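Local coordinates for transposon Tn7 transposition protein TnsA (Escherichia coli, PDB 1T0F) that cuts the 5' DNA strands at the transposon ends and, together with TnsB, forms the transposase that moves Tn7, at residues V14-R19 and I33-V38; A196-L201 and R236-N241. One frame throughout, in Å; residues are numbered along the deposited sequence.

Interaction 1: V14-R19 and I33-V38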
ATOM      1  N   VAL A  14      24.912  -4.588 -10.628  1.00 42.67           N
ATOM      2  CA  VAL A  14      25.517  -3.471  -9.909  1.00 41.94           C
ATOM      3  C   VAL A  14      24.452  -2.621  -9.222  1.00 40.78           C
ATOM      4  O   VAL A  14      24.674  -2.119  -8.120  1.00 41.20           O
ATOM      5  CB  VAL A  14      26.359  -2.566 -10.842  1.00 41.89           C
ATOM      6  CG1 VAL A  14      27.539  -3.351 -11.394  1.00 42.11           C
ATOM      7  CG2 VAL A  14      25.495  -2.024 -11.971  1.00 41.99           C
ATOM      8  N   GLN A  15      23.303  -2.457  -9.872  1.00 39.73           N
ATOM      9  CA  GLN A  15      22.209  -1.677  -9.294  1.00 38.70           C
ATOM     10  C   GLN A  15      21.716  -2.347  -8.014  1.00 36.91           C
ATOM     11  O   GLN A  15      21.409  -1.682  -7.022  1.00 37.12           O
ATOM     12  CB  GLN A  15      21.046  -1.564 -10.279  1.00 40.21           C
ATOM     13  CG  GLN A  15      21.269  -0.592 -11.422  1.00 42.69           C
ATOM     14  CD  GLN A  15      20.068  -0.507 -12.343  1.00 43.26           C
ATOM     15  OE1 GLN A  15      19.637  -1.508 -12.908  1.00 45.26           O
ATOM     16  NE2 GLN A  15      19.516   0.691 -12.494  1.00 45.67           N
ATOM     17  N   ILE A  16      21.631  -3.670  -8.054  1.00 34.32           N
ATOM     18  CA  ILE A  16      21.183  -4.442  -6.908  1.00 34.46           C
ATOM     19  C   ILE A  16      22.178  -4.296  -5.764  1.00 36.18           C
ATOM     20  O   ILE A  16      21.805  -3.924  -4.653  1.00 34.19           O
ATOM     21  CB  ILE A  16      21.026  -5.938  -7.280  1.00 32.25           C
ATOM     22  CG1 ILE A  16      19.825  -6.106  -8.214  1.00 30.40           C
ATOM     23  CG2 ILE A  16      20.875  -6.787  -6.028  1.00 31.61           C
ATOM     24  CD1 ILE A  16      19.634  -7.524  -8.727  1.00 30.39           C
ATOM     25  N   ALA A  17      23.447  -4.585  -6.044  1.00 36.98           N
ATOM     26  CA  ALA A  17      24.496  -4.486  -5.034  1.00 38.45           C
ATOM     27  C   ALA A  17      24.532  -3.088  -4.429  1.00 38.95           C
ATOM     28  O   ALA A  17      24.712  -2.924  -3.223  1.00 39.69           O
ATOM     29  CB  ALA A  17      25.852  -4.822  -5.655  1.00 38.40           C
ATOM     30  N   ARG A  18      24.354  -2.085  -5.279  1.00 41.19           N
ATOM     31  CA  ARG A  18      24.371  -0.696  -4.849  1.00 43.29           C
ATOM     32  C   ARG A  18      23.216  -0.383  -3.906  1.00 43.78           C
ATOM     33  O   ARG A  18      23.392   0.314  -2.904  1.00 42.98           O
ATOM     34  CB  ARG A  18      24.329   0.216  -6.081  1.00 46.54           C
ATOM     35  CG  ARG A  18      24.028   1.681  -5.807  1.00 51.29           C
ATOM     36  CD  ARG A  18      22.533   1.958  -5.927  1.00 57.11           C
ATOM     37  NE  ARG A  18      22.234   3.388  -5.960  1.00 61.16           N
ATOM     38  CZ  ARG A  18      21.023   3.895  -6.176  1.00 63.33           C
ATOM     39  NH1 ARG A  18      19.990   3.089  -6.379  1.00 64.18           N
ATOM     40  NH2 ARG A  18      20.846   5.210  -6.195  1.00 65.31           N
ATOM     41  N   ARG A  19      22.033  -0.900  -4.222  1.00 43.37           N
ATOM     42  CA  ARG A  19      20.866  -0.663  -3.384  1.00 42.81           C
ATOM     43  C   ARG A  19      21.019  -1.370  -2.046  1.00 42.07           C
ATOM     44  O   ARG A  19      20.580  -0.865  -1.016  1.00 42.40           O
ATOM     45  CB  ARG A  19      19.597  -1.116  -4.110  1.00 42.31           C
ATOM     46  CG  ARG A  19      19.243  -0.196  -5.264  1.00 42.06           C
ATOM     47  CD  ARG A  19      17.919  -0.541  -5.921  1.00 44.70           C
ATOM     48  NE  ARG A  19      17.417   0.585  -6.707  1.00 46.55           N
ATOM     49  CZ  ARG A  19      18.077   1.154  -7.714  1.00 48.75           C
ATOM     50  NH1 ARG A  19      19.274   0.706  -8.074  1.00 46.74           N
ATOM     51  NH2 ARG A  19      17.541   2.182  -8.360  1.00 48.85           N
ATOM     52  N   ILE A  33      13.935   2.360   4.560  1.00 24.34           N
ATOM     53  CA  ILE A  33      14.066   2.828   3.183  1.00 26.07           C
ATOM     54  C   ILE A  33      13.512   1.688   2.323  1.00 23.24           C
ATOM     55  O   ILE A  33      13.991   0.569   2.404  1.00 25.28           O
ATOM     56  CB  ILE A  33      15.541   3.081   2.795  1.00 28.61           C
ATOM     57  CG1 ILE A  33      16.144   4.159   3.700  1.00 31.17           C
ATOM     58  CG2 ILE A  33      15.618   3.540   1.349  1.00 29.43           C
ATOM     59  CD1 ILE A  33      17.579   4.527   3.344  1.00 34.12           C
ATOM     60  N   PRO A  34      12.485   1.957   1.501  1.00 23.01           N
ATOM     61  CA  PRO A  34      11.909   0.900   0.657  1.00 24.28           C
ATOM     62  C   PRO A  34      12.863   0.405  -0.429  1.00 25.20           C
ATOM     63  O   PRO A  34      13.714   1.154  -0.905  1.00 25.09           O
ATOM     64  CB  PRO A  34      10.671   1.570   0.072  1.00 23.64           C
ATOM     65  CG  PRO A  34      11.112   2.997  -0.065  1.00 25.29           C
ATOM     66  CD  PRO A  34      11.834   3.252   1.244  1.00 22.65           C
ATOM     67  N   TRP A  35      12.718  -0.857  -0.817  1.00 25.83           N
ATOM     68  CA  TRP A  35      13.573  -1.425  -1.856  1.00 26.68           C
ATOM     69  C   TRP A  35      13.269  -0.748  -3.192  1.00 27.62           C
ATOM     70  O   TRP A  35      14.182  -0.387  -3.933  1.00 28.10           O
ATOM     71  CB  TRP A  35      13.356  -2.938  -1.955  1.00 26.13           C
ATOM     72  CG  TRP A  35      14.138  -3.581  -3.070  1.00 27.72           C
ATOM     73  CD1 TRP A  35      13.644  -4.050  -4.255  1.00 27.97           C
ATOM     74  CD2 TRP A  35      15.554  -3.798  -3.110  1.00 27.74           C
ATOM     75  NE1 TRP A  35      14.668  -4.551  -5.033  1.00 27.32           N
ATOM     76  CE2 TRP A  35      15.849  -4.406  -4.354  1.00 27.49           C
ATOM     77  CE3 TRP A  35      16.603  -3.536  -2.217  1.00 29.37           C
ATOM     78  CZ2 TRP A  35      17.153  -4.757  -4.727  1.00 29.16           C
ATOM     79  CZ3 TRP A  35      17.904  -3.891  -2.591  1.00 30.61           C
ATOM     80  CH2 TRP A  35      18.163  -4.493  -3.834  1.00 29.08           C
ATOM     81  N   LEU A  36      11.985  -0.565  -3.489  1.00 27.03           N
ATOM     82  CA  LEU A  36      11.559   0.088  -4.725  1.00 27.74           C
ATOM     83  C   LEU A  36      11.048   1.492  -4.425  1.00 28.45           C
ATOM     84  O   LEU A  36      10.464   1.732  -3.369  1.00 29.36           O
ATOM     85  CB  LEU A  36      10.429  -0.702  -5.390  1.00 27.46           C
ATOM     86  CG  LEU A  36      10.636  -2.184  -5.713  1.00 28.01           C
ATOM     87  CD1 LEU A  36       9.330  -2.756  -6.265  1.00 27.09           C
ATOM     88  CD2 LEU A  36      11.773  -2.353  -6.719  1.00 27.00           C
ATOM     89  N   THR A  37      11.254   2.410  -5.364  1.00 27.02           N
ATOM     90  CA  THR A  37      10.798   3.785  -5.221  1.00 29.87           C
ATOM     91  C   THR A  37       9.849   4.082  -6.377  1.00 28.97           C
ATOM     92  O   THR A  37       9.721   3.274  -7.297  1.00 29.97           O
ATOM     93  CB  THR A  37      11.976   4.777  -5.282  1.00 30.91           C
ATOM     94  OG1 THR A  37      12.499   4.817  -6.617  1.00 33.01           O
ATOM     95  CG2 THR A  37      13.073   4.344  -4.334  1.00 31.43           C
ATOM     96  N   VAL A  38       9.182   5.232  -6.338  1.00 29.54           N
ATOM     97  CA  VAL A  38       8.255   5.598  -7.404  1.00 30.85           C
ATOM     98  C   VAL A  38       8.967   5.666  -8.762  1.00 33.70           C
ATOM     99  O   VAL A  38       8.323   5.698  -9.813  1.00 32.78           O
ATOM    100  CB  VAL A  38       7.575   6.959  -7.126  1.00 32.20           C
ATOM    101  CG1 VAL A  38       6.722   6.865  -5.863  1.00 29.28           C
ATOM    102  CG2 VAL A  38       8.629   8.054  -6.993  1.00 33.53           C
TER
HETATM  103  O   HOH W   1      15.201   1.517  -5.697  1.00 30.95           O
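Arg19, on the N-terminal helix 13-21, stands over one face of the indole of Trp35, which projects from the loop leading to strand 48-51 in this restriction enzyme-like (PDDEXK) endonuclease. The arginine can be followed outward. Its CB sits above the ring plane just outside the CZ3-CH2 bond, 3.6 Å from Trp35 CZ3 and 3.7 Å from CH2. The chain then runs extended from CG to NE, taking CD over the six-membered ring but climbing away on that side, so its methylenes supply apolar cover while the guanidinium ends too high to stack. There NE gives its proton to a water at 2.6 Å, lying in the guanidinium plane, and the same water donates to Trp35 O at 2.8 Å. Helix and loop are thus joined by a polar bridge without any direct hydrogen bond between them. NH1 turns back to its own helix, where a weak bond reaches Gln15 O (3.4 Å) in the guanidinium plane; NH2 is in a long, weak ion pair with Glu40. Over the middle of one guanidinium face sits Arg18 NH1, a close approach of two cations that the salt bridge from Arg18 to Glu22 probably eases, while Phe11 adds a cation-pi contact to Arg19. Trp35 suits its place because a broad, largely apolar ring can reach the helix: with CG anti to the backbone N (chi1 176°), the indole extends until Ile16 CG2 is 4.2 Å from CH2, while Ile16 O meets CH2 edge-on at 3.8 Å, close to the ring plane.

Interaction 2: A196-L201 and R236-N241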
ATOM      1  N   ALA A 196       2.219  25.807   5.214  1.00 32.27           N
ATOM      2  CA  ALA A 196       2.069  26.768   6.303  1.00 33.51           C
ATOM      3  C   ALA A 196       0.620  26.882   6.783  1.00 33.64           C
ATOM      4  O   ALA A 196       0.351  27.456   7.836  1.00 34.02           O
ATOM      5  CB  ALA A 196       2.580  28.137   5.856  1.00 32.89           C
ATOM      6  N   GLN A 197      -0.307  26.330   6.009  1.00 34.01           N
ATOM      7  CA  GLN A 197      -1.724  26.381   6.353  1.00 33.46           C
ATOM      8  C   GLN A 197      -2.157  25.309   7.349  1.00 33.66           C
ATOM      9  O   GLN A 197      -3.234  25.405   7.940  1.00 32.74           O
ATOM     10  CB  GLN A 197      -2.568  26.263   5.084  1.00 34.08           C
ATOM     11  CG  GLN A 197      -2.540  27.495   4.197  1.00 37.72           C
ATOM     12  CD  GLN A 197      -3.281  28.668   4.814  1.00 39.06           C
ATOM     13  OE1 GLN A 197      -2.839  29.247   5.807  1.00 40.98           O
ATOM     14  NE2 GLN A 197      -4.424  29.013   4.234  1.00 39.67           N
ATOM     15  N   LEU A 198      -1.326  24.286   7.534  1.00 32.64           N
ATOM     16  CA  LEU A 198      -1.662  23.204   8.452  1.00 31.54           C
ATOM     17  C   LEU A 198      -1.970  23.709   9.853  1.00 32.65           C
ATOM     18  O   LEU A 198      -2.962  23.306  10.456  1.00 31.12           O
ATOM     19  CB  LEU A 198      -0.524  22.178   8.511  1.00 31.86           C
ATOM     20  CG  LEU A 198      -0.358  21.286   7.276  1.00 31.00           C
ATOM     21  CD1 LEU A 198       0.955  20.517   7.371  1.00 32.91           C
ATOM     22  CD2 LEU A 198      -1.538  20.323   7.175  1.00 30.01           C
ATOM     23  N   SER A 199      -1.126  24.600  10.362  1.00 32.14           N
ATOM     24  CA  SER A 199      -1.307  25.140  11.705  1.00 35.10           C
ATOM     25  C   SER A 199      -2.622  25.912  11.863  1.00 34.76           C
ATOM     26  O   SER A 199      -3.430  25.592  12.735  1.00 34.70           O
ATOM     27  CB  SER A 199      -0.115  26.030  12.076  1.00 36.86           C
ATOM     28  OG  SER A 199      -0.246  26.540  13.391  1.00 41.72           O
ATOM     29  N   PRO A 200      -2.859  26.936  11.026  1.00 34.45           N
ATOM     30  CA  PRO A 200      -4.118  27.669  11.178  1.00 34.35           C
ATOM     31  C   PRO A 200      -5.351  26.807  10.906  1.00 35.06           C
ATOM     32  O   PRO A 200      -6.372  26.950  11.574  1.00 34.52           O
ATOM     33  CB  PRO A 200      -3.968  28.827  10.191  1.00 35.33           C
ATOM     34  CG  PRO A 200      -3.042  28.280   9.151  1.00 36.35           C
ATOM     35  CD  PRO A 200      -2.022  27.543   9.978  1.00 35.33           C
ATOM     36  N   LEU A 201      -5.253  25.905   9.936  1.00 33.59           N
ATOM     37  CA  LEU A 201      -6.376  25.032   9.611  1.00 34.79           C
ATOM     38  C   LEU A 201      -6.665  24.088  10.773  1.00 34.19           C
ATOM     39  O   LEU A 201      -7.827  23.775  11.055  1.00 34.24           O
ATOM     40  CB  LEU A 201      -6.079  24.226   8.339  1.00 35.08           C
ATOM     41  CG  LEU A 201      -6.010  25.022   7.034  1.00 36.11           C
ATOM     42  CD1 LEU A 201      -5.560  24.104   5.898  1.00 37.16           C
ATOM     43  CD2 LEU A 201      -7.374  25.636   6.734  1.00 36.91           C
ATOM     44  N   ARG A 236      -7.956  19.646   0.580  1.00 24.90           N
ATOM     45  CA  ARG A 236      -7.900  18.541  -0.360  1.00 27.84           C
ATOM     46  C   ARG A 236      -6.454  18.192  -0.714  1.00 26.09           C
ATOM     47  O   ARG A 236      -6.073  17.020  -0.702  1.00 24.56           O
ATOM     48  CB  ARG A 236      -8.684  18.903  -1.625  1.00 30.79           C
ATOM     49  CG  ARG A 236      -8.831  17.773  -2.630  1.00 37.34           C
ATOM     50  CD  ARG A 236      -9.714  18.215  -3.801  1.00 40.58           C
ATOM     51  NE  ARG A 236      -9.851  17.180  -4.822  1.00 46.30           N
ATOM     52  CZ  ARG A 236      -8.838  16.698  -5.538  1.00 48.72           C
ATOM     53  NH1 ARG A 236      -7.610  17.157  -5.345  1.00 50.90           N
ATOM     54  NH2 ARG A 236      -9.055  15.758  -6.450  1.00 49.22           N
ATOM     55  N   ALA A 237      -5.652  19.211  -1.021  1.00 25.77           N
ATOM     56  CA  ALA A 237      -4.254  18.999  -1.390  1.00 24.95           C
ATOM     57  C   ALA A 237      -3.435  18.437  -0.231  1.00 24.87           C
ATOM     58  O   ALA A 237      -2.625  17.520  -0.416  1.00 24.61           O
ATOM     59  CB  ALA A 237      -3.637  20.311  -1.888  1.00 25.67           C
ATOM     60  N   LEU A 238      -3.644  18.975   0.968  1.00 23.08           N
ATOM     61  CA  LEU A 238      -2.907  18.505   2.136  1.00 22.70           C
ATOM     62  C   LEU A 238      -3.318  17.078   2.501  1.00 21.83           C
ATOM     63  O   LEU A 238      -2.497  16.285   2.969  1.00 21.22           O
ATOM     64  CB  LEU A 238      -3.142  19.449   3.322  1.00 23.74           C
ATOM     65  CG  LEU A 238      -2.487  20.829   3.177  1.00 25.33           C
ATOM     66  CD1 LEU A 238      -3.075  21.816   4.192  1.00 25.76           C
ATOM     67  CD2 LEU A 238      -0.975  20.682   3.357  1.00 24.34           C
ATOM     68  N   THR A 239      -4.586  16.748   2.273  1.00 20.53           N
ATOM     69  CA  THR A 239      -5.079  15.411   2.582  1.00 21.25           C
ATOM     70  C   THR A 239      -4.526  14.384   1.588  1.00 21.47           C
ATOM     71  O   THR A 239      -4.102  13.300   1.981  1.00 22.97           O
ATOM     72  CB  THR A 239      -6.627  15.349   2.548  1.00 23.97           C
ATOM     73  OG1 THR A 239      -7.167  16.262   3.514  1.00 22.82           O
ATOM     74  CG2 THR A 239      -7.105  13.947   2.897  1.00 23.20           C
ATOM     75  N   ALA A 240      -4.527  14.733   0.305  1.00 22.43           N
ATOM     76  CA  ALA A 240      -4.025  13.829  -0.734  1.00 22.28           C
ATOM     77  C   ALA A 240      -2.545  13.520  -0.514  1.00 22.95           C
ATOM     78  O   ALA A 240      -2.074  12.412  -0.799  1.00 23.44           O
ATOM     79  CB  ALA A 240      -4.232  14.452  -2.107  1.00 22.17           C
ATOM     80  N   ASN A 241      -1.812  14.502  -0.003  1.00 22.62           N
ATOM     81  CA  ASN A 241      -0.393  14.333   0.266  1.00 23.05           C
ATOM     82  C   ASN A 241      -0.121  13.639   1.595  1.00 21.72           C
ATOM     83  O   ASN A 241       1.029  13.329   1.912  1.00 21.63           O
ATOM     84  CB  ASN A 241       0.313  15.687   0.215  1.00 25.51           C
ATOM     85  CG  ASN A 241       0.597  16.130  -1.201  1.00 29.16           C
ATOM     86  OD1 ASN A 241       1.590  15.722  -1.796  1.00 29.24           O
ATOM     87  ND2 ASN A 241      -0.289  16.952  -1.760  1.00 29.44           N
TER
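Ala237 O, one residue ahead of the Leu238 that meets Leu198 and Leu201, is gripped twice by Asn241. The side-chain ND2 donates to it at 2.8 Å with an N-H...O angle of 169°, and the backbone N of the same asparagine, four residues on, adds a second bond at 3.2 Å. The two donors arrive from opposite faces of the carbonyl plane, ND2 tilted 34° out of it, so neither displaces the other. The oxygen lies almost in the plane of the Asn241 amide, and ND2 has a second acceptor in Glu188 O; bonds to two carbonyls should hold the amide's rotation fixed. Asparagine is well suited here, being short enough to fold back onto its own chain while still presenting an NH2 group.

The gripped turn belongs to helix 230-240 in the C-terminal region of TnsA, whose family is placed in the helix-turn-helix clan. Across the contact this helix meets the beginning of helix 198-207, with the CA atoms of Leu198 and Leu238 8.0 Å apart. The meeting is wholly aliphatic. The CB of Leu238 is directed toward the other helix, and both its methyls make contact there: CD1 lies 3.7 Å from Leu198 CD2 and 3.8 Å from Leu201 CD1, while CD2 is 3.9 Å from Leu198 CD2. Its CG lies opposite the carbonyl carbon (chi1 -70°), which sends these methyls out to meet the two leucines at a slant. Leu198 and Leu201, three residues apart, stand on one side of their helix. Leucine suits this buried junction because its branched end is compact and apolar: CD1 of Leu238 reaches both, while CD2 covers more of Leu198. Around them Ile244 lies against both Leu198 and Leu238, Leu194 touches Leu238, and Thr231 and Ile235 pack on Leu201.

Interactions 1 and 2 follow one another along the chain, the first closing before the second opens. Their centres are 31 Å apart, and about 11 Å separates their nearest atoms, so neither touches the other. Interaction 1 belongs to the nuclease end: the side chain of Trp35 is about 10 Å from that of Asp117 and about 11 Å from that of Gln133, both magnesium ligands, and about 12 Å from the bound magnesium ion itself. Interaction 2 joins helices of the C-terminal region, away from the annotated sites. Each has a bound methylpentanediol nearby, probably from the crystallisation liquor, about 4 Å from the Trp35 side chain and about 5 Å from that of Leu201.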